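PDB 4WY5: esterase from Rhizomucor miehei, which probably hydrolyses carboxylic esters as a carboxylesterase with the alpha/beta hydrolase fold. Local coordinates for residues V51-K56 against K66-R71. Numbering follows the deposited sequence.
Sequences VIEEDK and KLTIVR
The carbonyl oxygen Ile52 O takes two donors: the backbone Arg71 N at 3.1 Å, and a water 2.6 Å away that also donates to Ile69 O. Ile69 O also accepts Glu54 N; by donating to both oxygens the water bridges two carbonyls of facing strands, each already bonded to the opposite backbone. Along the pair, Ile52, Glu54 and Lys56 each exchange two N-H···O bonds with Arg71, Ile69 and Leu67 respectively; the shortest, Ile69 N to Glu54 O, is 2.8 Å. At the non-hydrogen-bonded pair of Asp55 and Thr68 the side chains lie side by side. With Thr68 OG1 anti to its carbonyl carbon (chi1 -66°) and Asp55 CG likewise (chi1 -74°), Thr68 OG1 donates to Asp55 OD1 at 2.6 Å, from above the carboxylate plane. Lys96 NZ forms salt bridges with Asp55 OD2 and Glu53 OE1; Arg104 forms one with Glu53 OE2. On the other face, the Lys56 chain crosses Ile69 obliquely, Lys56 CD 3.7 Å from Ile69 CD1. This is the antiparallel hairpin 52-60/63-71 of the alpha/beta hydrolase sheet, with strand 113-117 beyond 63-71. Backbone bonds thus fix the register, while the acidic side chains tie strand 52-60, outermost in the chain's sheet, to helix 100-110 through Arg104 and to the loop carrying Lys96.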
loop_
_atom_site.group_PDB
_atom_site.type_symbol
_atom_site.label_atom_id
_atom_site.label_comp_id
_atom_site.label_asym_id
_atom_site.label_seq_id
_atom_site.Cartn_x
_atom_site.Cartn_y
_atom_site.Cartn_z
ATOM N N VAL A 51 -11.371 -14.482 20.437
ATOM C CA VAL A 51 -11.031 -15.518 19.462
ATOM C C VAL A 51 -11.230 -16.921 20.079
ATOM O O VAL A 51 -11.268 -17.060 21.311
ATOM C CB VAL A 51 -9.539 -15.382 18.979
ATOM C CG1 VAL A 51 -9.207 -16.455 18.048
ATOM C CG2 VAL A 51 -9.256 -14.050 18.269
ATOM N N ILE A 52 -11.369 -17.948 19.234
ATOM C CA ILE A 52 -11.346 -19.336 19.686
ATOM C C ILE A 52 -10.026 -20.009 19.293
ATOM O O ILE A 52 -9.764 -20.228 18.114
ATOM C CB ILE A 52 -12.520 -20.150 19.105
ATOM C CG1 ILE A 52 -13.848 -19.518 19.498
ATOM C CG2 ILE A 52 -12.483 -21.585 19.618
ATOM C CD1 ILE A 52 -14.930 -19.901 18.579
ATOM N N GLU A 53 -9.207 -20.340 20.287
ATOM C CA GLU A 53 -7.838 -20.840 20.079
ATOM C C GLU A 53 -7.688 -22.314 20.509
ATOM O O GLU A 53 -8.335 -22.760 21.451
ATOM C CB GLU A 53 -6.838 -19.950 20.849
ATOM C CG GLU A 53 -5.412 -20.497 20.926
ATOM C CD GLU A 53 -4.446 -19.586 21.686
ATOM O OE1 GLU A 53 -3.623 -20.119 22.472
ATOM O OE2 GLU A 53 -4.500 -18.345 21.499
ATOM N N GLU A 54 -6.853 -23.073 19.801
ATOM C CA GLU A 54 -6.666 -24.498 20.093
ATOM C C GLU A 54 -5.275 -24.991 19.686
ATOM O O GLU A 54 -4.836 -24.698 18.583
ATOM C CB GLU A 54 -7.747 -25.308 19.372
ATOM C CG GLU A 54 -7.548 -26.802 19.396
ATOM C CD GLU A 54 -8.633 -27.544 18.638
ATOM O OE1 GLU A 54 -9.351 -26.919 17.819
ATOM O OE2 GLU A 54 -8.756 -28.765 18.852
ATOM N N ASP A 55 -4.590 -25.732 20.563
ATOM C CA ASP A 55 -3.255 -26.276 20.255
ATOM C C ASP A 55 -3.288 -27.792 19.956
ATOM O O ASP A 55 -3.998 -28.542 20.618
ATOM C CB ASP A 55 -2.268 -25.993 21.403
ATOM C CG ASP A 55 -1.817 -24.522 21.454
ATOM O OD1 ASP A 55 -2.131 -23.765 20.514
ATOM O OD2 ASP A 55 -1.131 -24.121 22.423
ATOM N N LYS A 56 -2.503 -28.227 18.966
ATOM C CA LYS A 56 -2.481 -29.621 18.508
ATOM C C LYS A 56 -1.049 -30.095 18.188
ATOM O O LYS A 56 -0.199 -29.304 17.756
ATOM C CB LYS A 56 -3.372 -29.792 17.273
ATOM C CG LYS A 56 -4.867 -29.584 17.517
ATOM C CD LYS A 56 -5.700 -29.887 16.271
ATOM C CE LYS A 56 -5.812 -31.378 16.002
ATOM N NZ LYS A 56 -6.556 -32.071 17.087
ATOM N N LYS A 66 4.103 -28.989 16.022
ATOM C CA LYS A 66 3.206 -28.328 16.961
ATOM C C LYS A 66 2.516 -27.159 16.262
ATOM O O LYS A 66 3.183 -26.314 15.656
ATOM C CB LYS A 66 3.960 -27.849 18.205
ATOM C CG LYS A 66 3.042 -27.476 19.382
ATOM C CD LYS A 66 3.860 -26.902 20.518
ATOM C CE LYS A 66 5.198 -27.634 20.599
ATOM N NZ LYS A 66 6.219 -26.907 21.415
ATOM N N LEU A 67 1.187 -27.112 16.354
ATOM C CA LEU A 67 0.390 -26.108 15.651
ATOM C C LEU A 67 -0.560 -25.365 16.596
ATOM O O LEU A 67 -0.987 -25.902 17.617
ATOM C CB LEU A 67 -0.434 -26.755 14.528
ATOM C CG LEU A 67 0.268 -27.631 13.493
ATOM C CD1 LEU A 67 -0.727 -28.182 12.500
ATOM C CD2 LEU A 67 1.363 -26.875 12.788
ATOM N N THR A 68 -0.873 -24.121 16.258
ATOM C CA THR A 68 -1.930 -23.403 16.955
ATOM C C THR A 68 -2.975 -22.997 15.922
ATOM O O THR A 68 -2.640 -22.452 14.869
ATOM C CB THR A 68 -1.382 -22.170 17.728
ATOM O OG1 THR A 68 -0.520 -22.621 18.783
ATOM C CG2 THR A 68 -2.508 -21.357 18.349
ATOM N N ILE A 69 -4.236 -23.311 16.208
ATOM C CA ILE A 69 -5.329 -23.061 15.279
ATOM C C ILE A 69 -6.247 -21.984 15.842
ATOM O O ILE A 69 -6.785 -22.127 16.930
ATOM C CB ILE A 69 -6.134 -24.350 14.991
ATOM C CG1 ILE A 69 -5.269 -25.357 14.224
ATOM C CG2 ILE A 69 -7.350 -24.033 14.130
ATOM C CD1 ILE A 69 -4.834 -26.530 15.028
ATOM N N VAL A 70 -6.449 -20.918 15.079
ATOM C CA VAL A 70 -7.106 -19.717 15.586
ATOM C C VAL A 70 -8.284 -19.391 14.667
ATOM O O VAL A 70 -8.129 -19.438 13.447
ATOM C CB VAL A 70 -6.086 -18.541 15.638
ATOM C CG1 VAL A 70 -6.617 -17.389 16.398
ATOM C CG2 VAL A 70 -4.781 -18.979 16.297
ATOM N N ARG A 71 -9.448 -19.068 15.241
ATOM C CA ARG A 71 -10.704 -18.922 14.480
ATOM C C ARG A 71 -11.605 -17.828 15.101
ATOM O O ARG A 71 -11.547 -17.598 16.307
ATOM C CB ARG A 71 -11.442 -20.287 14.430
ATOM C CG ARG A 71 -12.770 -20.284 13.647
ATOM C CD ARG A 71 -13.638 -21.552 13.762
ATOM N NE ARG A 71 -13.086 -22.663 12.987
ATOM C CZ ARG A 71 -13.517 -23.052 11.784
ATOM N NH1 ARG A 71 -14.517 -22.431 11.178
ATOM N NH2 ARG A 71 -12.933 -24.077 11.185
HETATM O O HOH W 1 -9.702 -22.450 16.844
#